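Local coordinates for UPF0255 protein frsA (Vibrio vulnificus, PDB 4I4C), which probably hydrolyses carboxylic esters, as a member of the FrsA family of alpha/beta-hydrolase proteins, at residues Q34-L37 / D38-E42; E68-L71 / A72-S76; D88-M91 / G92-G96. All blocks are in the same frame, centred on the assembly; numbering follows the deposited sequence.

Contact 1 (Q34-L37 / D38-E42); sequences QSLL and DEIKE
Gln34 and Asp38, one helical turn apart on helix 31-44, meet through their side chains: NE2 of Gln34 donates to OD1 of Asp38 at 2.9 Å. The N-H points at the oxygen with a moderate bend, 140°, and the two side chains cross at about a right angle. The acceptor lies almost in the plane of the amide, yet the amide nitrogen reaches OD1 from well above the carboxylate plane, the two flat groups being turned 38° apart. Gln34 gets there by a single bend at chi2, and Asp38 by carrying CG beside its own backbone N (chi1 -59°). The same torsion brings OD2 of Asp38 to 3.1 Å from the carbonyl O of Gln34, two acceptors that do not bond. On another side of the same turn the contact is apolar. CD1 of Ile40 lies 4.1 Å from CG of Leu36 and equally 4.1 Å from CD2 of Leu37, so that one methyl serves two leucines, and it also passes 3.6 Å from the carbonyl O of Leu36. Behind these side chains runs the regular i to i+4 ladder of the alpha-helix, in which Asp38, Glu39, Ile40 and Lys41 donate their N-H groups to the carbonyls of Gln34, Ser35, Leu36 and Leu37. Further out, Leu36 and Leu37 pack on Ile331 of helix 331-337, Leu37 reaches Leu317 of helix 314-323, and Ile40 lies with Leu36 on the loop residue Gln311. Lys41 makes a long, weak ion pair with Asp83. The chemistry is therefore divided by helix face: an apolar side turned to the protein, and a partly exposed amide-carboxylate pair that links two consecutive turns and helps to orient the Gln34 amide, whose N-H probably offsets in part the unfavourable approach of carboxylate and carbonyl.

Contact 2 (E68-L71 / A72-S76); sequences EQVL and ARIAS
Val70 and Ile74 supply the closest apolar meeting on this stretch of helix 64-75: CG1 of Val70 and CD1 of Ile74 are 4.0 Å apart, and the two side chains run side by side in the same direction. The torsions explain the match, for CG1 of Val70 stands opposite its backbone N (chi1 170°), while Ile74 carries CG1 beside its own backbone N and stretches CD1 back along the helix. The same methyl comes within 4.3 Å of CD2 of Leu71, a looser touch. Val70 and Ile74 continue outward onto helix 98-114, the valine against Trp102 and Leu105 and the isoleucine against Trp98.

Backbone hydrogen bonding forms the second class. Ala72, Arg73, Ile74 and Ala75 each donate to the carbonyl four residues earlier. Ala72 N lies 2.8 Å from Glu68 O. Ala75 N is equally close, 2.8 Å, to Leu71 O. Ser76 N continues the pattern to Ala72 O.

Charged groups contribute differently. The aliphatic part of Arg73 lies over a backbone oxygen, with its CG 3.5 Å from Gln69 O, and the extended chain then runs to Glu101 of helix 98-114, with the like-charged Arg104 close by. Glu68 is engaged elsewhere, in a salt bridge from OE2 to Arg54.

The result is an amphipathic helix. Val70, Leu71 and Ile74 are buried, and the first and last of them meet helix 98-114 through apolar packing, so that dispersion and burial probably contribute much to cohesion here, while Glu68 places its charge on Arg54, beyond the turn.

Contact 3 (D88-M91 / G92-G96); sequences DTVM and GYHSG
Val90 packs closely against the backbone of Gly96, its CB 3.4 Å from Gly96 O and its CG2 3.6 Å from the same oxygen, while CG1 reaches Ser95 O at 3.8 Å. Neither segment is regular helix or strand; the chain doubles back so that residues six apart touch. Gly92 and Gly96 both adopt positive phi angles (95° each) along this path. A second fixed point is the one hydrogen bond across the turn, from His94 NE2 to Met91 O at 2.8 Å. It is bent, 137° at the hydrogen, with the oxygen at the ring edge but somewhat out of its plane. The ring swings back over the turn because CG of His94 sits between the backbone N and the carbonyl carbon (chi1 56°), and it also meets the ring of His79 edge-to-face. The loose, solvent side belongs to Met91, which is exposed and whose side chain runs out past Thr82. Tyr93 centres an inverse gamma turn. The loop joins helix 64-75 to helix 98-114: Gly96 N bonds to Glu101 of the latter helix, Asp88 makes a salt bridge to Arg50, and Tyr93 sets its ring edge-to-face with Tyr100 of helix 98-114.

How the contacts relate
Along the chain the three contacts come in series, and each is local, joining neighbouring turns or the two limbs of one loop. Contact 1 lies on helix 31-44, its centre about 26 Å from that of contact 2 and about 23 Å from that of contact 3, whose nearest atoms approach to about 9 Å without touching. Contacts 2 and 3 are neighbours, about 11 Å between centres: Ile74 CG2 lies 3.7 Å from Asp88 CA. Together they form one continuous patch against helix 98-114. Contact 1 instead ties the early chain, which precedes the central mixed sheet, to the later helices 314-323 and 331-337, with the Ile40 side chain about 12 Å from the bound hexanoic acid.

Contact 1 (Q34-L37 / D38-E42)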
ATOM      1  N   GLN A  34     -22.641  -5.684 -14.307  1.00 19.55           N
ATOM      2  CA  GLN A  34     -22.230  -4.665 -15.265  1.00 18.96           C
ATOM      3  C   GLN A  34     -23.211  -3.510 -15.274  1.00 23.10           C
ATOM      4  O   GLN A  34     -22.817  -2.344 -15.409  1.00 24.04           O
ATOM      5  CB  GLN A  34     -22.097  -5.218 -16.686  1.00 19.50           C
ATOM      6  CG  GLN A  34     -21.599  -4.166 -17.691  1.00 27.29           C
ATOM      7  CD  GLN A  34     -20.292  -3.490 -17.251  1.00 33.22           C
ATOM      8  OE1 GLN A  34     -19.269  -4.157 -17.063  1.00 34.09           O
ATOM      9  NE2 GLN A  34     -20.325  -2.159 -17.084  1.00 24.49           N
ATOM     10  N   SER A  35     -24.492  -3.838 -15.140  1.00 25.35           N
ATOM     11  CA  SER A  35     -25.533  -2.812 -15.093  1.00 24.82           C
ATOM     12  C   SER A  35     -25.362  -1.902 -13.878  1.00 24.48           C
ATOM     13  O   SER A  35     -25.552  -0.687 -13.972  1.00 23.57           O
ATOM     14  CB  SER A  35     -26.926  -3.436 -15.116  1.00 24.07           C
ATOM     15  OG  SER A  35     -27.902  -2.473 -14.753  1.00 41.18           O
ATOM     16  N   LEU A  36     -24.998  -2.487 -12.740  1.00 19.64           N
ATOM     17  CA  LEU A  36     -24.680  -1.697 -11.541  1.00 21.34           C
ATOM     18  C   LEU A  36     -23.452  -0.772 -11.714  1.00 23.36           C
ATOM     19  O   LEU A  36     -23.465   0.385 -11.273  1.00 17.44           O
ATOM     20  CB  LEU A  36     -24.524  -2.606 -10.318  1.00 32.36           C
ATOM     21  CG  LEU A  36     -24.148  -1.924  -9.004  1.00 35.50           C
ATOM     22  CD1 LEU A  36     -25.032  -0.715  -8.751  1.00 32.10           C
ATOM     23  CD2 LEU A  36     -24.254  -2.914  -7.862  1.00 44.34           C
ATOM     24  N   LEU A  37     -22.403  -1.286 -12.355  1.00 19.73           N
ATOM     25  CA  LEU A  37     -21.227  -0.491 -12.695  1.00 23.40           C
ATOM     26  C   LEU A  37     -21.579   0.723 -13.559  1.00 20.56           C
ATOM     27  O   LEU A  37     -21.052   1.821 -13.354  1.00 15.71           O
ATOM     28  CB  LEU A  37     -20.186  -1.360 -13.409  1.00 16.00           C
ATOM     29  CG  LEU A  37     -19.501  -2.390 -12.501  1.00 19.13           C
ATOM     30  CD1 LEU A  37     -18.440  -3.156 -13.258  1.00 18.29           C
ATOM     31  CD2 LEU A  37     -18.888  -1.700 -11.266  1.00 16.76           C
ATOM     32  N   ASP A  38     -22.473   0.526 -14.524  1.00 17.98           N
ATOM     33  CA  ASP A  38     -22.917   1.630 -15.369  1.00 24.99           C
ATOM     34  C   ASP A  38     -23.636   2.695 -14.533  1.00 26.55           C
ATOM     35  O   ASP A  38     -23.379   3.887 -14.697  1.00 23.77           O
ATOM     36  CB  ASP A  38     -23.790   1.127 -16.524  1.00 28.63           C
ATOM     37  CG  ASP A  38     -23.065   0.136 -17.412  1.00 38.95           C
ATOM     38  OD1 ASP A  38     -21.827   0.256 -17.569  1.00 43.30           O
ATOM     39  OD2 ASP A  38     -23.738  -0.772 -17.948  1.00 43.47           O
ATOM     40  N   GLU A  39     -24.521   2.263 -13.633  1.00 22.14           N
ATOM     41  CA  GLU A  39     -25.152   3.173 -12.662  1.00 24.22           C
ATOM     42  C   GLU A  39     -24.126   4.025 -11.894  1.00 27.97           C
ATOM     43  O   GLU A  39     -24.232   5.254 -11.832  1.00 26.61           O
ATOM     44  CB  GLU A  39     -25.977   2.386 -11.639  1.00 29.09           C
ATOM     45  CG  GLU A  39     -27.396   2.065 -12.044  1.00 28.02           C
ATOM     46  CD  GLU A  39     -28.232   3.304 -12.294  1.00 35.10           C
ATOM     47  OE1 GLU A  39     -28.543   4.044 -11.330  1.00 33.85           O
ATOM     48  OE2 GLU A  39     -28.580   3.533 -13.467  1.00 29.48           O
ATOM     49  N   ILE A  40     -23.139   3.350 -11.305  1.00 18.51           N
ATOM     50  CA  ILE A  40     -22.077   3.994 -10.544  1.00 20.64           C
ATOM     51  C   ILE A  40     -21.333   5.039 -11.384  1.00 21.93           C
ATOM     52  O   ILE A  40     -21.185   6.196 -10.960  1.00 17.77           O
ATOM     53  CB  ILE A  40     -21.078   2.929 -10.013  1.00 19.81           C
ATOM     54  CG1 ILE A  40     -21.764   2.013  -8.990  1.00 22.74           C
ATOM     55  CG2 ILE A  40     -19.820   3.593  -9.430  1.00 16.96           C
ATOM     56  CD1 ILE A  40     -20.984   0.723  -8.708  1.00 22.17           C
ATOM     57  N   LYS A  41     -20.883   4.625 -12.573  1.00 18.75           N
ATOM     58  CA  LYS A  41     -20.160   5.502 -13.493  1.00 21.23           C
ATOM     59  C   LYS A  41     -20.993   6.712 -13.904  1.00 19.00           C
ATOM     60  O   LYS A  41     -20.504   7.832 -13.910  1.00 15.60           O
ATOM     61  CB  LYS A  41     -19.694   4.740 -14.739  1.00 30.52           C
ATOM     62  CG  LYS A  41     -19.139   5.646 -15.850  1.00 36.17           C
ATOM     63  CD  LYS A  41     -18.410   4.868 -16.955  1.00 38.49           C
ATOM     64  CE  LYS A  41     -19.369   4.122 -17.878  1.00 43.73           C
ATOM     65  NZ  LYS A  41     -20.320   5.027 -18.584  1.00 49.36           N
ATOM     66  N   GLU A  42     -22.255   6.487 -14.244  1.00 22.86           N
ATOM     67  CA  GLU A  42     -23.166   7.595 -14.529  1.00 29.48           C
ATOM     68  C   GLU A  42     -23.355   8.545 -13.337  1.00 30.03           C
ATOM     69  O   GLU A  42     -23.398   9.767 -13.507  1.00 23.68           O
ATOM     70  CB  GLU A  42     -24.532   7.066 -14.948  1.00 35.37           C
ATOM     71  CG  GLU A  42     -24.633   6.690 -16.403  1.00 43.37           C
ATOM     72  CD  GLU A  42     -25.866   7.284 -17.030  1.00 39.70           C
ATOM     73  OE1 GLU A  42     -25.823   8.483 -17.381  1.00 37.03           O
ATOM     74  OE2 GLU A  42     -26.880   6.566 -17.137  1.00 40.43           O
TER

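Contact 2 (E68-L71 / A72-S76)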
ATOM      1  N   GLU A  68       2.668  15.820 -13.501  1.00 17.56           N
ATOM      2  CA  GLU A  68       1.705  16.530 -14.336  1.00 19.56           C
ATOM      3  C   GLU A  68       2.018  16.309 -15.814  1.00 21.95           C
ATOM      4  O   GLU A  68       1.100  16.161 -16.617  1.00 18.82           O
ATOM      5  CB  GLU A  68       1.630  18.027 -14.023  1.00 26.24           C
ATOM      6  CG  GLU A  68       0.976  18.377 -12.676  1.00 31.91           C
ATOM      7  CD  GLU A  68      -0.280  17.557 -12.389  1.00 34.76           C
ATOM      8  OE1 GLU A  68      -1.073  17.281 -13.322  1.00 22.57           O
ATOM      9  OE2 GLU A  68      -0.478  17.187 -11.216  1.00 28.98           O
ATOM     10  N   GLN A  69       3.302  16.285 -16.172  1.00 16.43           N
ATOM     11  CA  GLN A  69       3.681  16.022 -17.573  1.00 17.89           C
ATOM     12  C   GLN A  69       3.191  14.622 -17.987  1.00 21.70           C
ATOM     13  O   GLN A  69       2.666  14.433 -19.094  1.00 20.77           O
ATOM     14  CB  GLN A  69       5.192  16.171 -17.785  1.00 23.10           C
ATOM     15  CG  GLN A  69       5.717  17.605 -17.560  1.00 24.65           C
ATOM     16  CD  GLN A  69       7.224  17.739 -17.731  1.00 32.18           C
ATOM     17  OE1 GLN A  69       7.930  16.755 -17.949  1.00 39.52           O
ATOM     18  NE2 GLN A  69       7.722  18.972 -17.633  1.00 24.97           N
ATOM     19  N   VAL A  70       3.344  13.655 -17.084  1.00 19.73           N
ATOM     20  CA  VAL A  70       2.897  12.285 -17.333  1.00 19.77           C
ATOM     21  C   VAL A  70       1.388  12.230 -17.476  1.00 18.45           C
ATOM     22  O   VAL A  70       0.868  11.677 -18.448  1.00 14.64           O
ATOM     23  CB  VAL A  70       3.349  11.317 -16.205  1.00 16.49           C
ATOM     24  CG1 VAL A  70       2.678   9.964 -16.365  1.00 18.80           C
ATOM     25  CG2 VAL A  70       4.865  11.163 -16.220  1.00 19.73           C
ATOM     26  N   LEU A  71       0.685  12.834 -16.525  1.00 15.60           N
ATOM     27  CA  LEU A  71      -0.773  12.826 -16.540  1.00 20.27           C
ATOM     28  C   LEU A  71      -1.338  13.586 -17.742  1.00 21.72           C
ATOM     29  O   LEU A  71      -2.369  13.199 -18.302  1.00 20.84           O
ATOM     30  CB  LEU A  71      -1.337  13.381 -15.230  1.00 14.66           C
ATOM     31  CG  LEU A  71      -1.084  12.502 -13.995  1.00 14.61           C
ATOM     32  CD1 LEU A  71      -1.581  13.195 -12.714  1.00 14.18           C
ATOM     33  CD2 LEU A  71      -1.747  11.144 -14.135  1.00 13.55           C
ATOM     34  N   ALA A  72      -0.664  14.662 -18.135  1.00 18.15           N
ATOM     35  CA  ALA A  72      -1.076  15.412 -19.318  1.00 19.17           C
ATOM     36  C   ALA A  72      -0.945  14.584 -20.595  1.00 21.95           C
ATOM     37  O   ALA A  72      -1.849  14.581 -21.419  1.00 21.50           O
ATOM     38  CB  ALA A  72      -0.303  16.717 -19.433  1.00 18.55           C
ATOM     39  N   ARG A  73       0.166  13.872 -20.761  1.00 17.51           N
ATOM     40  CA  ARG A  73       0.323  13.026 -21.947  1.00 16.49           C
ATOM     41  C   ARG A  73      -0.743  11.914 -21.979  1.00 16.72           C
ATOM     42  O   ARG A  73      -1.164  11.480 -23.050  1.00 19.22           O
ATOM     43  CB  ARG A  73       1.730  12.422 -22.017  1.00 20.60           C
ATOM     44  CG  ARG A  73       2.842  13.394 -22.429  1.00 19.92           C
ATOM     45  CD  ARG A  73       4.190  12.688 -22.360  1.00 18.34           C
ATOM     46  NE  ARG A  73       5.262  13.473 -22.976  1.00 23.41           N
ATOM     47  CZ  ARG A  73       5.610  13.395 -24.261  1.00 25.41           C
ATOM     48  NH1 ARG A  73       4.985  12.555 -25.071  1.00 21.80           N
ATOM     49  NH2 ARG A  73       6.599  14.147 -24.734  1.00 29.38           N
ATOM     50  N   ILE A  74      -1.174  11.465 -20.799  1.00 15.00           N
ATOM     51  CA  ILE A  74      -2.221  10.452 -20.668  1.00 15.23           C
ATOM     52  C   ILE A  74      -3.595  11.040 -20.997  1.00 17.48           C
ATOM     53  O   ILE A  74      -4.375  10.458 -21.759  1.00 14.87           O
ATOM     54  CB  ILE A  74      -2.278   9.881 -19.224  1.00 18.48           C
ATOM     55  CG1 ILE A  74      -1.075   8.968 -18.940  1.00 13.71           C
ATOM     56  CG2 ILE A  74      -3.605   9.142 -18.989  1.00 15.19           C
ATOM     57  CD1 ILE A  74      -0.958   8.564 -17.456  1.00 15.48           C
ATOM     58  N   ALA A  75      -3.893  12.192 -20.412  1.00 18.36           N
ATOM     59  CA  ALA A  75      -5.207  12.806 -20.597  1.00 17.98           C
ATOM     60  C   ALA A  75      -5.374  13.483 -21.974  1.00 23.78           C
ATOM     61  O   ALA A  75      -6.499  13.622 -22.457  1.00 26.80           O
ATOM     62  CB  ALA A  75      -5.486  13.777 -19.491  1.00 16.80           C
ATOM     63  N   SER A  76      -4.261  13.902 -22.580  1.00 18.28           N
ATOM     64  CA  SER A  76      -4.263  14.581 -23.890  1.00 26.18           C
ATOM     65  C   SER A  76      -4.319  13.639 -25.062  1.00 24.24           C
ATOM     66  O   SER A  76      -4.445  14.082 -26.195  1.00 20.51           O
ATOM     67  CB  SER A  76      -2.989  15.421 -24.090  1.00 17.47           C
ATOM     68  OG  SER A  76      -3.052  16.613 -23.348  1.00 55.79           O
TER

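Contact 3 (D88-M91 / G92-G96)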
ATOM      1  N   ASP A  88      -7.520   7.772 -18.432  1.00 15.61           N
ATOM      2  CA  ASP A  88      -6.427   6.813 -18.268  1.00 14.37           C
ATOM      3  C   ASP A  88      -6.657   5.446 -18.937  1.00 12.82           C
ATOM      4  O   ASP A  88      -5.906   4.499 -18.683  1.00 15.87           O
ATOM      5  CB  ASP A  88      -6.138   6.602 -16.780  1.00 16.01           C
ATOM      6  CG  ASP A  88      -7.384   6.242 -15.989  1.00 22.62           C
ATOM      7  OD1 ASP A  88      -8.454   6.814 -16.287  1.00 16.16           O
ATOM      8  OD2 ASP A  88      -7.300   5.371 -15.089  1.00 19.67           O
ATOM      9  N   THR A  89      -7.660   5.316 -19.800  1.00 13.66           N
ATOM     10  CA  THR A  89      -7.873   3.996 -20.424  1.00 19.99           C
ATOM     11  C   THR A  89      -7.490   3.879 -21.911  1.00 15.73           C
ATOM     12  O   THR A  89      -8.074   3.079 -22.632  1.00 15.79           O
ATOM     13  CB  THR A  89      -9.306   3.431 -20.203  1.00 17.38           C
ATOM     14  OG1 THR A  89     -10.270   4.225 -20.909  1.00 16.76           O
ATOM     15  CG2 THR A  89      -9.662   3.376 -18.687  1.00 12.80           C
ATOM     16  N   VAL A  90      -6.501   4.647 -22.352  1.00 18.25           N
ATOM     17  CA  VAL A  90      -5.942   4.423 -23.683  1.00 21.65           C
ATOM     18  C   VAL A  90      -5.494   2.967 -23.783  1.00 25.65           C
ATOM     19  O   VAL A  90      -4.767   2.463 -22.912  1.00 16.74           O
ATOM     20  CB  VAL A  90      -4.748   5.373 -23.993  1.00 15.35           C
ATOM     21  CG1 VAL A  90      -3.895   4.817 -25.132  1.00 16.65           C
ATOM     22  CG2 VAL A  90      -5.255   6.752 -24.322  1.00 15.44           C
ATOM     23  N   MET A  91      -5.934   2.297 -24.845  1.00 24.85           N
ATOM     24  CA  MET A  91      -5.680   0.871 -25.023  1.00 26.87           C
ATOM     25  C   MET A  91      -4.351   0.551 -25.704  1.00 26.18           C
ATOM     26  O   MET A  91      -4.049   1.083 -26.784  1.00 23.30           O
ATOM     27  CB  MET A  91      -6.814   0.255 -25.837  1.00 33.31           C
ATOM     28  CG  MET A  91      -8.188   0.434 -25.212  1.00 24.08           C
ATOM     29  SD  MET A  91      -9.490  -0.265 -26.257  1.00 37.91           S
ATOM     30  CE  MET A  91      -9.787   1.085 -27.378  1.00 25.43           C
ATOM     31  N   GLY A  92      -3.572  -0.335 -25.088  1.00 18.58           N
ATOM     32  CA  GLY A  92      -2.341  -0.822 -25.694  1.00 27.62           C
ATOM     33  C   GLY A  92      -1.104  -0.070 -25.249  1.00 26.05           C
ATOM     34  O   GLY A  92      -1.202   1.070 -24.806  1.00 20.37           O
ATOM     35  N   TYR A  93       0.062  -0.704 -25.377  1.00 22.03           N
ATOM     36  CA  TYR A  93       1.301  -0.154 -24.833  1.00 22.02           C
ATOM     37  C   TYR A  93       1.924   0.852 -25.786  1.00 24.55           C
ATOM     38  O   TYR A  93       2.785   0.500 -26.589  1.00 25.96           O
ATOM     39  CB  TYR A  93       2.302  -1.278 -24.514  1.00 21.34           C
ATOM     40  CG  TYR A  93       3.544  -0.811 -23.773  1.00 20.59           C
ATOM     41  CD1 TYR A  93       4.773  -0.740 -24.406  1.00 28.99           C
ATOM     42  CD2 TYR A  93       3.479  -0.434 -22.435  1.00 25.49           C
ATOM     43  CE1 TYR A  93       5.898  -0.310 -23.732  1.00 34.46           C
ATOM     44  CE2 TYR A  93       4.597  -0.009 -21.755  1.00 27.26           C
ATOM     45  CZ  TYR A  93       5.803   0.051 -22.405  1.00 33.63           C
ATOM     46  OH  TYR A  93       6.917   0.481 -21.726  1.00 41.83           O
ATOM     47  N   HIS A  94       1.488   2.103 -25.688  1.00 18.62           N
ATOM     48  CA  HIS A  94       2.010   3.181 -26.534  1.00 22.56           C
ATOM     49  C   HIS A  94       1.536   4.514 -25.983  1.00 28.59           C
ATOM     50  O   HIS A  94       0.864   4.544 -24.949  1.00 23.05           O
ATOM     51  CB  HIS A  94       1.560   3.023 -27.989  1.00 30.86           C
ATOM     52  CG  HIS A  94       0.075   2.947 -28.167  1.00 45.05           C
ATOM     53  ND1 HIS A  94      -0.675   4.001 -28.643  1.00 51.44           N
ATOM     54  CD2 HIS A  94      -0.796   1.933 -27.958  1.00 53.11           C
ATOM     55  CE1 HIS A  94      -1.945   3.645 -28.707  1.00 50.46           C
ATOM     56  NE2 HIS A  94      -2.046   2.394 -28.297  1.00 52.74           N
ATOM     57  N   SER A  95       1.890   5.602 -26.663  1.00 27.12           N
ATOM     58  CA  SER A  95       1.601   6.954 -26.182  1.00 26.79           C
ATOM     59  C   SER A  95       0.168   7.114 -25.644  1.00 18.71           C
ATOM     60  O   SER A  95      -0.803   6.673 -26.263  1.00 21.21           O
ATOM     61  CB  SER A  95       1.880   7.981 -27.273  1.00 26.23           C
ATOM     62  OG  SER A  95       0.768   8.120 -28.136  1.00 26.04           O
ATOM     63  N   GLY A  96       0.040   7.716 -24.469  1.00 18.20           N
ATOM     64  CA  GLY A  96      -1.277   7.890 -23.878  1.00 20.00           C
ATOM     65  C   GLY A  96      -1.680   6.801 -22.896  1.00 19.36           C
ATOM     66  O   GLY A  96      -2.512   7.029 -22.029  1.00 18.01           O
TER